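Local coordinates for flavin-dependent monooxygenase, oxygenase subunit HsaA (PDB 2RFQ), which hydroxylates the steroid catabolite 3-HSA at the ortho position to 3,4-DHSA, using reduced FMN and oxygen, in the breakdown of cholesterol, at residues Ser242-His256 with Ile283-Leu297. Sequence-based numbering, arbitrary orientation.
Sequences SAPIVGMAYGAYDAH and IAEASSDIDAAWRQL. With 1PS (3-pyridinium-1-ylpropane-1-sulfonate), chain E.
Tyr250 OH and Asp291 OD1 are joined across the contact by one water, which lies 2.6 Å from Tyr250 OH and donates to Asp291 OD1 at 2.7 Å. The other carboxylate oxygen, Asp291 OD2, is gripped twice: Arg295 NE meets it on the syn side at 2.8 Å in a salt bridge, and Gln296 of the second subunit adds a hydrogen bond. These grips probably fix the carboxylate and stabilise its charge.

The two segments belong to long neighbouring helices, 233-266 and 277-309, of the C-terminal helical bundle of the acyl-CoA dehydrogenase fold. They run nearly antiparallel, with axes 10.0 Å apart at an angle of 153°. Ile290 packs near the middle of the interface, each branch on a different neighbour. Its CG2 lies over one face of the Tyr250 ring, 3.6 Å from the centroid, in a CH-pi contact. Its CG1 packs 3.7 Å from Ala249 CB, while CD1 touches Ala249 O and Tyr253 CB. The Tyr250 side chain crosses that of Trp294 at about a right angle, its OH resting on Trp294 CB, and Arg73 makes cation-pi contacts with both.

Tyr253 reaches across because its CG is anti to the backbone N (chi1 -179°). The ring leans against Ser287 CB, 3.5 Å from Tyr253 CE1. The hydroxyl passes Ile283 CG2 and hydrogen-bonds to Glu384 of the second subunit, so this end of the contact is tied into the tetramer. At the other end, the Leu297 methyls cover Ser242 CB and the backbone of Ala243, while Ser242 OG bonds to Thr330 and Gln326 on helix 316-344.

Ala255 and His256 line the pocket of the bound pyridinium propanesulfonate. Ile283 packs against His256 on the side away from the ligand: its CG1 sits at the imidazole edge, in the ring plane, 3.7 Å from His256 CD2.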
loop_
_atom_site.group_PDB
_atom_site.type_symbol
_atom_site.label_atom_id
_atom_site.label_comp_id
_atom_site.label_asym_id
_atom_site.label_seq_id
_atom_site.Cartn_x
_atom_site.Cartn_y
_atom_site.Cartn_z
ATOM N N SER A 242 -3.853 9.007 20.211
ATOM C CA SER A 242 -3.829 9.282 18.766
ATOM C C SER A 242 -3.807 10.780 18.453
ATOM O O SER A 242 -3.158 11.203 17.494
ATOM C CB SER A 242 -5.030 8.631 18.040
ATOM O OG SER A 242 -4.952 7.217 18.144
ATOM N N ALA A 243 -4.546 11.577 19.229
ATOM C CA ALA A 243 -4.657 13.024 18.917
ATOM C C ALA A 243 -3.303 13.733 18.762
ATOM O O ALA A 243 -3.120 14.491 17.800
ATOM C CB ALA A 243 -5.556 13.738 19.944
ATOM N N PRO A 244 -2.340 13.497 19.678
ATOM C CA PRO A 244 -1.034 14.167 19.496
ATOM C C PRO A 244 -0.297 13.674 18.248
ATOM O O PRO A 244 0.379 14.444 17.607
ATOM C CB PRO A 244 -0.267 13.862 20.795
ATOM C CG PRO A 244 -0.970 12.678 21.415
ATOM C CD PRO A 244 -2.385 12.675 20.909
ATOM N N ILE A 245 -0.472 12.404 17.884
ATOM C CA ILE A 245 0.189 11.899 16.676
ATOM C C ILE A 245 -0.418 12.548 15.437
ATOM O O ILE A 245 0.309 12.963 14.523
ATOM C CB ILE A 245 0.176 10.380 16.626
ATOM C CG1 ILE A 245 0.924 9.831 17.856
ATOM C CG2 ILE A 245 0.814 9.892 15.333
ATOM C CD1 ILE A 245 0.778 8.282 18.047
ATOM N N VAL A 246 -1.754 12.636 15.400
ATOM C CA VAL A 246 -2.420 13.424 14.357
ATOM C C VAL A 246 -1.869 14.876 14.315
ATOM O O VAL A 246 -1.525 15.389 13.251
ATOM C CB VAL A 246 -3.958 13.382 14.502
ATOM C CG1 VAL A 246 -4.623 14.303 13.466
ATOM C CG2 VAL A 246 -4.425 11.926 14.324
ATOM N N GLY A 247 -1.772 15.523 15.473
ATOM C CA GLY A 247 -1.201 16.881 15.550
ATOM C C GLY A 247 0.229 16.947 15.004
ATOM O O GLY A 247 0.573 17.896 14.289
HETATM N N MSE A 248 1.050 15.949 15.330
HETATM C CA MSE A 248 2.411 15.855 14.784
HETATM C C MSE A 248 2.370 15.844 13.252
HETATM O O MSE A 248 3.208 16.488 12.596
HETATM C CB MSE A 248 3.135 14.618 15.334
HETATM C CG MSE A 248 3.505 14.788 16.798
HETATM SE SE MSE A 248 4.244 13.040 17.372
HETATM C CE MSE A 248 3.385 12.897 19.154
ATOM N N ALA A 249 1.360 15.176 12.686
ATOM C CA ALA A 249 1.235 15.081 11.232
ATOM C C ALA A 249 0.885 16.452 10.647
ATOM O O ALA A 249 1.431 16.850 9.592
ATOM C CB ALA A 249 0.208 13.982 10.854
ATOM N N TYR A 250 -0.008 17.188 11.312
ATOM C CA TYR A 250 -0.313 18.562 10.870
ATOM C C TYR A 250 0.958 19.421 10.860
ATOM O O TYR A 250 1.231 20.174 9.893
ATOM C CB TYR A 250 -1.375 19.222 11.751
ATOM C CG TYR A 250 -2.801 18.868 11.373
ATOM C CD1 TYR A 250 -3.417 17.758 11.923
ATOM C CD2 TYR A 250 -3.502 19.619 10.434
ATOM C CE1 TYR A 250 -4.747 17.430 11.606
ATOM C CE2 TYR A 250 -4.830 19.292 10.082
ATOM C CZ TYR A 250 -5.428 18.173 10.679
ATOM O OH TYR A 250 -6.723 17.824 10.359
ATOM N N GLY A 251 1.752 19.288 11.919
ATOM C CA GLY A 251 2.980 20.084 12.064
ATOM C C GLY A 251 3.980 19.719 10.984
ATOM O O GLY A 251 4.599 20.608 10.377
ATOM N N ALA A 252 4.126 18.416 10.751
ATOM C CA ALA A 252 5.037 17.914 9.720
ATOM C C ALA A 252 4.598 18.428 8.351
ATOM O O ALA A 252 5.430 18.864 7.527
ATOM C CB ALA A 252 5.060 16.398 9.731
ATOM N N TYR A 253 3.296 18.347 8.094
ATOM C CA TYR A 253 2.742 18.835 6.814
ATOM C C TYR A 253 3.044 20.330 6.599
ATOM O O TYR A 253 3.571 20.737 5.549
ATOM C CB TYR A 253 1.234 18.576 6.793
ATOM C CG TYR A 253 0.637 19.043 5.495
ATOM C CD1 TYR A 253 0.696 18.237 4.356
ATOM C CD2 TYR A 253 0.067 20.316 5.390
ATOM C CE1 TYR A 253 0.175 18.696 3.136
ATOM C CE2 TYR A 253 -0.479 20.782 4.160
ATOM C CZ TYR A 253 -0.400 19.960 3.051
ATOM O OH TYR A 253 -0.929 20.407 1.850
ATOM N N ASP A 254 2.746 21.138 7.605
ATOM C CA ASP A 254 2.944 22.585 7.481
ATOM C C ASP A 254 4.424 22.905 7.299
ATOM O O ASP A 254 4.765 23.764 6.475
ATOM C CB ASP A 254 2.392 23.289 8.716
ATOM C CG ASP A 254 0.873 23.307 8.756
ATOM O OD1 ASP A 254 0.185 23.075 7.716
ATOM O OD2 ASP A 254 0.350 23.569 9.868
ATOM N N ALA A 255 5.300 22.215 8.039
ATOM C CA ALA A 255 6.752 22.474 7.956
ATOM C C ALA A 255 7.215 22.132 6.539
ATOM O O ALA A 255 7.922 22.922 5.890
ATOM C CB ALA A 255 7.535 21.638 9.010
ATOM N N HIS A 256 6.764 20.981 6.049
ATOM C CA HIS A 256 7.142 20.511 4.710
ATOM C C HIS A 256 6.658 21.447 3.625
ATOM O O HIS A 256 7.437 21.880 2.765
ATOM C CB HIS A 256 6.582 19.099 4.475
ATOM C CG HIS A 256 6.837 18.567 3.095
ATOM N ND1 HIS A 256 8.079 18.126 2.685
ATOM C CD2 HIS A 256 6.004 18.390 2.040
ATOM C CE1 HIS A 256 7.996 17.692 1.436
ATOM N NE2 HIS A 256 6.742 17.833 1.026
ATOM N N ILE A 283 1.978 15.499 -1.343
ATOM C CA ILE A 283 1.318 16.537 -0.529
ATOM C C ILE A 283 -0.209 16.367 -0.501
ATOM O O ILE A 283 -0.837 16.524 0.565
ATOM C CB ILE A 283 1.769 17.950 -0.995
ATOM C CG1 ILE A 283 3.092 18.289 -0.289
ATOM C CG2 ILE A 283 0.719 19.037 -0.721
ATOM C CD1 ILE A 283 3.923 19.337 -1.074
ATOM N N ALA A 284 -0.808 16.040 -1.648
ATOM C CA ALA A 284 -2.250 15.824 -1.716
ATOM C C ALA A 284 -2.644 14.604 -0.893
ATOM O O ALA A 284 -3.608 14.646 -0.123
ATOM C CB ALA A 284 -2.709 15.668 -3.164
ATOM N N GLU A 285 -1.912 13.505 -1.068
ATOM C CA GLU A 285 -2.211 12.279 -0.313
ATOM C C GLU A 285 -2.113 12.509 1.195
ATOM O O GLU A 285 -3.031 12.154 1.953
ATOM C CB GLU A 285 -1.253 11.156 -0.706
ATOM C CG GLU A 285 -1.423 10.705 -2.158
ATOM C CD GLU A 285 -0.311 9.754 -2.559
ATOM O OE1 GLU A 285 0.807 9.873 -1.999
ATOM O OE2 GLU A 285 -0.567 8.886 -3.413
ATOM N N ALA A 286 -1.009 13.123 1.618
ATOM C CA ALA A 286 -0.756 13.341 3.037
ATOM C C ALA A 286 -1.795 14.253 3.660
ATOM O O ALA A 286 -2.374 13.911 4.705
ATOM C CB ALA A 286 0.640 13.912 3.242
ATOM N N SER A 287 -2.063 15.389 3.017
ATOM C CA SER A 287 -3.047 16.323 3.586
ATOM C C SER A 287 -4.421 15.645 3.681
ATOM O O SER A 287 -5.156 15.805 4.675
ATOM C CB SER A 287 -3.114 17.631 2.784
ATOM O OG SER A 287 -3.457 17.376 1.441
ATOM N N SER A 288 -4.786 14.877 2.648
ATOM C CA SER A 288 -6.125 14.275 2.674
ATOM C C SER A 288 -6.234 13.236 3.768
ATOM O O SER A 288 -7.241 13.157 4.467
ATOM C CB SER A 288 -6.468 13.662 1.319
ATOM O OG SER A 288 -7.759 13.054 1.361
ATOM N N ASP A 289 -5.195 12.436 3.913
ATOM C CA ASP A 289 -5.232 11.337 4.905
ATOM C C ASP A 289 -5.151 11.848 6.341
ATOM O O ASP A 289 -5.793 11.285 7.242
ATOM C CB ASP A 289 -4.151 10.314 4.607
ATOM C CG ASP A 289 -4.396 9.583 3.294
ATOM O OD1 ASP A 289 -5.546 9.648 2.772
ATOM O OD2 ASP A 289 -3.452 8.925 2.800
ATOM N N ILE A 290 -4.400 12.925 6.542
ATOM C CA ILE A 290 -4.352 13.583 7.856
ATOM C C ILE A 290 -5.739 14.117 8.175
ATOM O O ILE A 290 -6.253 13.893 9.275
ATOM C CB ILE A 290 -3.289 14.710 7.892
ATOM C CG1 ILE A 290 -1.888 14.081 7.781
ATOM C CG2 ILE A 290 -3.452 15.521 9.178
ATOM C CD1 ILE A 290 -0.817 15.111 7.366
ATOM N N ASP A 291 -6.370 14.782 7.202
ATOM C CA ASP A 291 -7.699 15.324 7.443
ATOM C C ASP A 291 -8.703 14.188 7.753
ATOM O O ASP A 291 -9.560 14.308 8.645
ATOM C CB ASP A 291 -8.160 16.087 6.206
ATOM C CG ASP A 291 -9.570 16.612 6.363
ATOM O OD1 ASP A 291 -9.749 17.632 7.077
ATOM O OD2 ASP A 291 -10.507 15.997 5.807
ATOM N N ALA A 292 -8.604 13.078 7.019
ATOM C CA ALA A 292 -9.517 11.953 7.273
ATOM C C ALA A 292 -9.343 11.429 8.706
ATOM O O ALA A 292 -10.325 11.147 9.411
ATOM C CB ALA A 292 -9.279 10.837 6.268
ATOM N N ALA A 293 -8.081 11.293 9.116
ATOM C CA ALA A 293 -7.751 10.860 10.480
ATOM C C ALA A 293 -8.439 11.754 11.498
ATOM O O ALA A 293 -9.109 11.266 12.395
ATOM C CB ALA A 293 -6.246 10.876 10.692
ATOM N N TRP A 294 -8.279 13.062 11.356
ATOM C CA TRP A 294 -8.907 13.999 12.280
ATOM C C TRP A 294 -10.444 13.960 12.234
ATOM O O TRP A 294 -11.095 13.964 13.270
ATOM C CB TRP A 294 -8.396 15.417 12.030
ATOM C CG TRP A 294 -9.018 16.387 12.997
ATOM C CD1 TRP A 294 -9.948 17.354 12.710
ATOM C CD2 TRP A 294 -8.815 16.430 14.418
ATOM N NE1 TRP A 294 -10.322 18.014 13.872
ATOM C CE2 TRP A 294 -9.643 17.467 14.927
ATOM C CE3 TRP A 294 -8.009 15.689 15.310
ATOM C CZ2 TRP A 294 -9.683 17.801 16.296
ATOM C CZ3 TRP A 294 -8.043 16.032 16.683
ATOM C CH2 TRP A 294 -8.889 17.077 17.148
ATOM N N ARG A 295 -11.013 13.903 11.032
ATOM C CA ARG A 295 -12.484 13.844 10.902
ATOM C C ARG A 295 -13.053 12.660 11.650
ATOM O O ARG A 295 -14.030 12.804 12.372
ATOM C CB ARG A 295 -12.891 13.771 9.444
ATOM C CG ARG A 295 -12.836 15.123 8.733
ATOM C CD ARG A 295 -13.392 14.954 7.334
ATOM N NE ARG A 295 -13.178 16.137 6.493
ATOM C CZ ARG A 295 -14.015 17.176 6.450
ATOM N NH1 ARG A 295 -15.143 17.187 7.168
ATOM N NH2 ARG A 295 -13.734 18.222 5.683
ATOM N N GLN A 296 -12.420 11.495 11.503
ATOM C CA GLN A 296 -12.926 10.308 12.228
ATOM C C GLN A 296 -12.641 10.372 13.726
ATOM O O GLN A 296 -13.524 10.078 14.559
ATOM C CB GLN A 296 -12.327 9.038 11.630
ATOM C CG GLN A 296 -12.778 8.863 10.185
ATOM C CD GLN A 296 -12.398 7.522 9.610
ATOM O OE1 GLN A 296 -11.214 7.146 9.602
ATOM N NE2 GLN A 296 -13.410 6.776 9.124
ATOM N N LEU A 297 -11.414 10.753 14.081
ATOM C CA LEU A 297 -11.037 10.778 15.488
ATOM C C LEU A 297 -11.893 11.755 16.286
ATOM O O LEU A 297 -12.430 11.406 17.335
ATOM C CB LEU A 297 -9.546 11.127 15.632
ATOM C CG LEU A 297 -8.981 10.905 17.034
ATOM C CD1 LEU A 297 -8.782 9.393 17.318
ATOM C CD2 LEU A 297 -7.667 11.620 17.127
HETATM N N1 1PS E . 16.164 22.133 6.343
HETATM C C1 1PS E . 17.337 21.456 6.323
HETATM C C2 1PS E . 18.505 22.035 6.824
HETATM C C3 1PS E . 16.092 23.387 6.838
HETATM C C4 1PS E . 17.232 24.017 7.348
HETATM C C5 1PS E . 18.450 23.329 7.343
HETATM C C6 1PS E . 14.939 21.512 5.806
HETATM C C7 1PS E . 14.440 20.373 6.696
HETATM C C8 1PS E . 13.081 19.854 6.223
HETATM S S1 1PS E . 11.799 20.657 6.957
HETATM O O1 1PS E . 10.595 20.220 6.201
HETATM O O2 1PS E . 11.932 22.134 6.841
HETATM O O3 1PS E . 11.787 20.313 8.413
HETATM O O HOH W 1 -7.844 19.055 8.326
#